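Local coordinates for transaminase (Bacillus megaterium, PDB 5G09) that catalyses pyridoxal-phosphate-dependent transfer of amino groups with S-selectivity, as a class-III transaminase, at the interface of chains A and B. Residues are numbered along the deposited sequence; one frame, centred on the assembly and turned at random. Chains: chain A/B, Transaminase.

The interface of chains A and B. Residues chain A 81, 92-93; chain B 6, 8, 10, 37-38.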
loop_
_atom_site.group_PDB
_atom_site.type_symbol
_atom_site.label_atom_id
_atom_site.label_comp_id
_atom_site.label_asym_id
_atom_site.label_seq_id
_atom_site.Cartn_x
_atom_site.Cartn_y
_atom_site.Cartn_z
ATOM N N ARG A 81 5.022 -45.409 11.073
ATOM C CA ARG A 81 4.109 -44.893 12.091
ATOM C C ARG A 81 3.132 -43.896 11.467
ATOM O O ARG A 81 1.953 -43.853 11.832
ATOM C CB ARG A 81 4.879 -44.255 13.233
ATOM C CG ARG A 81 5.493 -45.255 14.217
ATOM C CD ARG A 81 6.435 -44.589 15.204
ATOM N NE ARG A 81 5.788 -43.518 15.975
ATOM C CZ ARG A 81 6.438 -42.529 16.582
ATOM N NH1 ARG A 81 7.769 -42.446 16.498
ATOM N NH2 ARG A 81 5.764 -41.605 17.265
ATOM N N ASP A 92 6.414 -37.011 19.027
ATOM C CA ASP A 92 7.753 -37.077 19.563
ATOM C C ASP A 92 8.749 -36.393 18.613
ATOM O O ASP A 92 9.602 -35.652 19.072
ATOM C CB ASP A 92 8.147 -38.543 19.828
ATOM C CG ASP A 92 8.093 -39.404 18.587
ATOM O OD1 ASP A 92 7.193 -39.247 17.748
ATOM O OD2 ASP A 92 8.957 -40.279 18.446
ATOM N N TYR A 93 8.630 -36.622 17.296
ATOM C CA TYR A 93 9.548 -36.001 16.334
ATOM C C TYR A 93 9.542 -34.465 16.380
ATOM O O TYR A 93 10.601 -33.815 16.331
ATOM C CB TYR A 93 9.217 -36.477 14.921
ATOM C CG TYR A 93 9.372 -37.989 14.700
ATOM C CD1 TYR A 93 10.561 -38.660 15.045
ATOM C CD2 TYR A 93 8.355 -38.723 14.109
ATOM C CE1 TYR A 93 10.714 -40.021 14.826
ATOM C CE2 TYR A 93 8.498 -40.081 13.871
ATOM C CZ TYR A 93 9.687 -40.713 14.224
ATOM O OH TYR A 93 9.812 -42.044 13.978
ATOM N N GLN B 6 11.872 -48.703 20.469
ATOM C CA GLN B 6 11.848 -47.292 20.119
ATOM C C GLN B 6 11.308 -46.588 21.357
ATOM O O GLN B 6 10.087 -46.424 21.518
ATOM C CB GLN B 6 10.942 -47.095 18.916
ATOM C CG GLN B 6 10.849 -45.696 18.328
ATOM C CD GLN B 6 9.631 -45.612 17.422
ATOM O OE1 GLN B 6 8.579 -46.199 17.743
ATOM N NE2 GLN B 6 9.766 -44.924 16.278
ATOM N N ILE B 8 10.393 -43.873 23.787
ATOM C CA ILE B 8 9.929 -42.507 23.762
ATOM C C ILE B 8 9.390 -42.288 25.159
ATOM O O ILE B 8 8.542 -43.051 25.635
ATOM C CB ILE B 8 8.793 -42.322 22.709
ATOM C CG1 ILE B 8 9.309 -42.604 21.286
ATOM C CG2 ILE B 8 8.168 -40.926 22.804
ATOM C CD1 ILE B 8 8.219 -42.947 20.271
ATOM N N TRP B 10 6.871 -40.324 26.685
ATOM C CA TRP B 10 5.777 -39.466 26.200
ATOM C C TRP B 10 5.427 -38.309 27.103
ATOM O O TRP B 10 5.003 -37.238 26.611
ATOM C CB TRP B 10 4.549 -40.274 25.800
ATOM C CG TRP B 10 4.737 -40.998 24.474
ATOM C CD1 TRP B 10 5.078 -42.322 24.289
ATOM C CD2 TRP B 10 4.594 -40.432 23.156
ATOM N NE1 TRP B 10 5.150 -42.609 22.936
ATOM C CE2 TRP B 10 4.848 -41.477 22.218
ATOM C CE3 TRP B 10 4.274 -39.149 22.677
ATOM C CZ2 TRP B 10 4.810 -41.271 20.816
ATOM C CZ3 TRP B 10 4.232 -38.940 21.265
ATOM C CH2 TRP B 10 4.478 -40.008 20.364
ATOM N N GLU B 37 0.673 -41.082 18.444
ATOM C CA GLU B 37 1.850 -41.941 18.225
ATOM C C GLU B 37 1.912 -42.499 16.795
ATOM O O GLU B 37 3.008 -42.709 16.237
ATOM C CB GLU B 37 1.892 -43.049 19.302
ATOM C CG GLU B 37 3.018 -44.087 19.178
ATOM C CD GLU B 37 2.732 -45.179 18.141
ATOM O OE1 GLU B 37 1.556 -45.595 17.995
ATOM O OE2 GLU B 37 3.700 -45.640 17.453
ATOM N N SER B 38 0.749 -42.769 16.203
ATOM C CA SER B 38 0.711 -43.317 14.839
ATOM C C SER B 38 -0.682 -43.117 14.295
ATOM O O SER B 38 -1.586 -42.711 15.034
ATOM C CB SER B 38 1.131 -44.813 14.806
ATOM O OG SER B 38 0.352 -45.577 15.716
HETATM O O HOH W 1 11.953 -43.348 14.650
#
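At the apolar centre of this contact, part of the two-fold subunit interface of a class-III aminotransferase, B:Ile8 and the six-membered rim of B:Trp10 close on the start of helix 92-105. B:Ile8 CG2 lies 3.8 Å from A:Asp92 CB and also lies over one face of the B:Trp10 ring, toward its rim. The ring meets A:Arg81 tip to tip, the guanidinium standing nearly perpendicular to it (87°), with B:Trp10 CZ2 3.7 Å from A:Arg81 NH2. A:Asp92, its CG in the crowded position between backbone N and carbonyl carbon (chi1 59°), takes the guanidinium end-on: A:Arg81 NH1 reaches the syn lone pair of OD2 at 3.1 Å, whereas NH2 meets OD1 at 2.8 Å from above the carboxylate plane. With its chain bent at chi3 (57°), A:Arg81 offers the side edge, NE and NH2, to the partner. There NE and NH2 converge on the backbone carbonyl of B:Glu37, NE to O being 2.9 Å, and both bonds lie close to the guanidinium plane. The B:Glu37 carboxylate adds a salt bridge, OE2 to A:Arg81 NE 3.3 Å, while B:Ser38 OG donates to OE1. An alanine at A:Arg81 would remove both bonds to that carbonyl and would probably leave the A:Asp92 carboxylate poorly compensated beside B:Ile8. At the rim, one water joins A:Tyr93 OH (2.6 Å) to NE2 of the poorly ordered B:Gln6.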